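Local coordinates for THUMP domain-containing protein (Pyrococcus horikoshii, PDB 1VBK) that probably binds RNA through its THUMP domain and ATP through a ThiI-type domain, and has been proposed to act in thiamine biosynthesis, at residues A[295-298]-A[299-303]. Sequence-based numbering, arbitrary orientation.
Sequences EEYI and KSVKE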
ATOM      1  N   GLU A 295      -8.665  15.082  22.103  1.00 42.52           N
ATOM      2  CA  GLU A 295      -8.214  16.442  22.369  1.00 42.96           C
ATOM      3  C   GLU A 295      -7.069  16.493  23.384  1.00 41.73           C
ATOM      4  O   GLU A 295      -6.046  17.129  23.138  1.00 40.74           O
ATOM      5  CB  GLU A 295      -9.383  17.292  22.880  1.00 45.83           C
ATOM      6  CG  GLU A 295     -10.583  17.349  21.946  1.00 50.27           C
ATOM      7  CD  GLU A 295     -11.175  15.977  21.663  1.00 53.19           C
ATOM      8  OE1 GLU A 295     -11.431  15.224  22.629  1.00 55.67           O
ATOM      9  OE2 GLU A 295     -11.386  15.654  20.473  1.00 55.13           O
ATOM     10  N   GLU A 296      -7.247  15.830  24.523  1.00 41.72           N
ATOM     11  CA  GLU A 296      -6.217  15.822  25.563  1.00 42.33           C
ATOM     12  C   GLU A 296      -4.905  15.222  25.066  1.00 41.54           C
ATOM     13  O   GLU A 296      -3.824  15.662  25.457  1.00 41.81           O
ATOM     14  CB  GLU A 296      -6.703  15.051  26.793  1.00 44.17           C
ATOM     15  CG  GLU A 296      -7.870  15.712  27.512  1.00 47.36           C
ATOM     16  CD  GLU A 296      -7.583  17.156  27.881  1.00 48.99           C
ATOM     17  OE1 GLU A 296      -6.541  17.410  28.524  1.00 48.63           O
ATOM     18  OE2 GLU A 296      -8.403  18.033  27.532  1.00 50.32           O
ATOM     19  N   TYR A 297      -5.004  14.216  24.205  1.00 40.08           N
ATOM     20  CA  TYR A 297      -3.816  13.578  23.653  1.00 38.05           C
ATOM     21  C   TYR A 297      -3.046  14.561  22.783  1.00 36.66           C
ATOM     22  O   TYR A 297      -1.836  14.732  22.936  1.00 36.34           O
ATOM     23  CB  TYR A 297      -4.203  12.362  22.809  1.00 37.15           C
ATOM     24  CG  TYR A 297      -3.064  11.838  21.962  1.00 37.75           C
ATOM     25  CD1 TYR A 297      -1.915  11.304  22.552  1.00 37.38           C
ATOM     26  CD2 TYR A 297      -3.124  11.896  20.569  1.00 36.68           C
ATOM     27  CE1 TYR A 297      -0.852  10.841  21.771  1.00 37.29           C
ATOM     28  CE2 TYR A 297      -2.070  11.438  19.781  1.00 36.43           C
ATOM     29  CZ  TYR A 297      -0.940  10.913  20.387  1.00 36.36           C
ATOM     30  OH  TYR A 297       0.098  10.461  19.610  1.00 35.05           O
ATOM     31  N   ILE A 298      -3.752  15.207  21.863  1.00 36.30           N
ATOM     32  CA  ILE A 298      -3.121  16.168  20.970  1.00 35.29           C
ATOM     33  C   ILE A 298      -2.428  17.274  21.760  1.00 35.48           C
ATOM     34  O   ILE A 298      -1.334  17.714  21.400  1.00 34.92           O
ATOM     35  CB  ILE A 298      -4.153  16.791  20.001  1.00 35.68           C
ATOM     36  CG1 ILE A 298      -4.741  15.694  19.102  1.00 37.05           C
ATOM     37  CG2 ILE A 298      -3.493  17.881  19.163  1.00 35.14           C
ATOM     38  CD1 ILE A 298      -5.776  16.188  18.107  1.00 37.40           C
ATOM     39  N   LYS A 299      -3.067  17.720  22.836  1.00 35.19           N
ATOM     40  CA  LYS A 299      -2.495  18.769  23.678  1.00 36.19           C
ATOM     41  C   LYS A 299      -1.183  18.281  24.292  1.00 34.30           C
ATOM     42  O   LYS A 299      -0.196  19.015  24.335  1.00 34.64           O
ATOM     43  CB  LYS A 299      -3.470  19.146  24.800  1.00 38.14           C
ATOM     44  CG  LYS A 299      -4.857  19.557  24.325  1.00 41.92           C
ATOM     45  CD  LYS A 299      -4.825  20.825  23.486  1.00 44.62           C
ATOM     46  CE  LYS A 299      -4.398  22.029  24.309  1.00 46.14           C
ATOM     47  NZ  LYS A 299      -4.436  23.280  23.502  1.00 48.31           N
ATOM     48  N   SER A 300      -1.174  17.037  24.762  1.00 34.95           N
ATOM     49  CA  SER A 300       0.025  16.471  25.374  1.00 33.58           C
ATOM     50  C   SER A 300       1.178  16.468  24.372  1.00 33.06           C
ATOM     51  O   SER A 300       2.310  16.804  24.716  1.00 32.39           O
ATOM     52  CB  SER A 300      -0.243  15.047  25.868  1.00 34.73           C
ATOM     53  OG  SER A 300      -0.391  14.139  24.787  1.00 34.86           O
ATOM     54  N   VAL A 301       0.888  16.093  23.129  1.00 32.35           N
ATOM     55  CA  VAL A 301       1.918  16.072  22.097  1.00 30.70           C
ATOM     56  C   VAL A 301       2.444  17.479  21.866  1.00 31.30           C
ATOM     57  O   VAL A 301       3.655  17.705  21.855  1.00 31.49           O
ATOM     58  CB  VAL A 301       1.375  15.521  20.765  1.00 29.55           C
ATOM     59  CG1 VAL A 301       2.446  15.628  19.682  1.00 26.35           C
ATOM     60  CG2 VAL A 301       0.947  14.073  20.946  1.00 25.41           C
ATOM     61  N   LYS A 302       1.531  18.426  21.686  1.00 32.06           N
ATOM     62  CA  LYS A 302       1.916  19.814  21.463  1.00 34.93           C
ATOM     63  C   LYS A 302       2.764  20.314  22.635  1.00 35.14           C
ATOM     64  O   LYS A 302       3.773  20.992  22.443  1.00 34.66           O
ATOM     65  CB  LYS A 302       0.664  20.688  21.310  1.00 35.72           C
ATOM     66  CG  LYS A 302      -0.251  20.251  20.170  1.00 37.85           C
ATOM     67  CD  LYS A 302      -1.536  21.066  20.123  1.00 40.09           C
ATOM     68  CE  LYS A 302      -1.271  22.514  19.759  1.00 41.36           C
ATOM     69  NZ  LYS A 302      -2.538  23.297  19.707  1.00 44.30           N
ATOM     70  N   GLU A 303       2.350  19.961  23.847  1.00 36.87           N
ATOM     71  CA  GLU A 303       3.065  20.373  25.048  1.00 38.79           C
ATOM     72  C   GLU A 303       4.497  19.856  25.054  1.00 37.24           C
ATOM     73  O   GLU A 303       5.431  20.601  25.350  1.00 37.11           O
ATOM     74  CB  GLU A 303       2.339  19.872  26.297  1.00 42.90           C
ATOM     75  CG  GLU A 303       3.052  20.212  27.601  1.00 49.78           C
ATOM     76  CD  GLU A 303       2.284  19.750  28.825  1.00 53.66           C
ATOM     77  OE1 GLU A 303       1.113  20.162  28.981  1.00 56.05           O
ATOM     78  OE2 GLU A 303       2.850  18.980  29.632  1.00 55.40           O
TER
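Tyr297 and Val301, one turn apart on the C-terminal helix 295-305, make the main side-chain contact of this stretch. CG2 of Val301 lies over one face of the Tyr297 ring, displaced toward the rim, in a CH-pi contact 4.0 Å from the ring centroid and 24° off the normal. Its closest ring atom is CZ of Tyr297, at 3.7 Å from Val301 CG2. The tyrosine reaches this place because its CG stands anti to the backbone N (chi1 167°), which carries the ring along the helix toward the next turn. One residue along, the pair Ile298 and Lys302 meets more loosely: Ile298 CG2 touches the aliphatic Lys302 CD at 3.9 Å, and Lys302 CG rests close to the Ile298 carbonyl oxygen. Lys299 CG likewise lies 3.0 Å from Glu295 O.

Backbone bonds follow the alpha-helical i to i+4 pattern. The amides of Lys299, Ser300, Val301 and Lys302 donate to the carbonyls of Glu295, Glu296, Tyr297 and Ile298; the last is the straightest, with an N-H...O angle of 170°. Ser300 OG, set between its own backbone N and carbonyl carbon, turns back to Tyr297 O as a second donor, although the modelled 2.4 Å between Ser300 OG and Tyr297 O is too short for a normal hydrogen bond and its exact value is doubtful.

Helix 189-200 receives the inward side of the helix: Val301, which is buried, packs on Phe196 and Leu197, Tyr297 also touches Leu197, and Lys302 reaches Leu193. The Tyr297 hydroxyl is hydrogen-bonded to Lys200 NZ, at the end of that same helix, which follows strand 181-185, the central strand of the five-stranded parallel sheet. The contact thus joins the last helix to the first of what is, by family, probably a HUP-like nucleotide-binding domain.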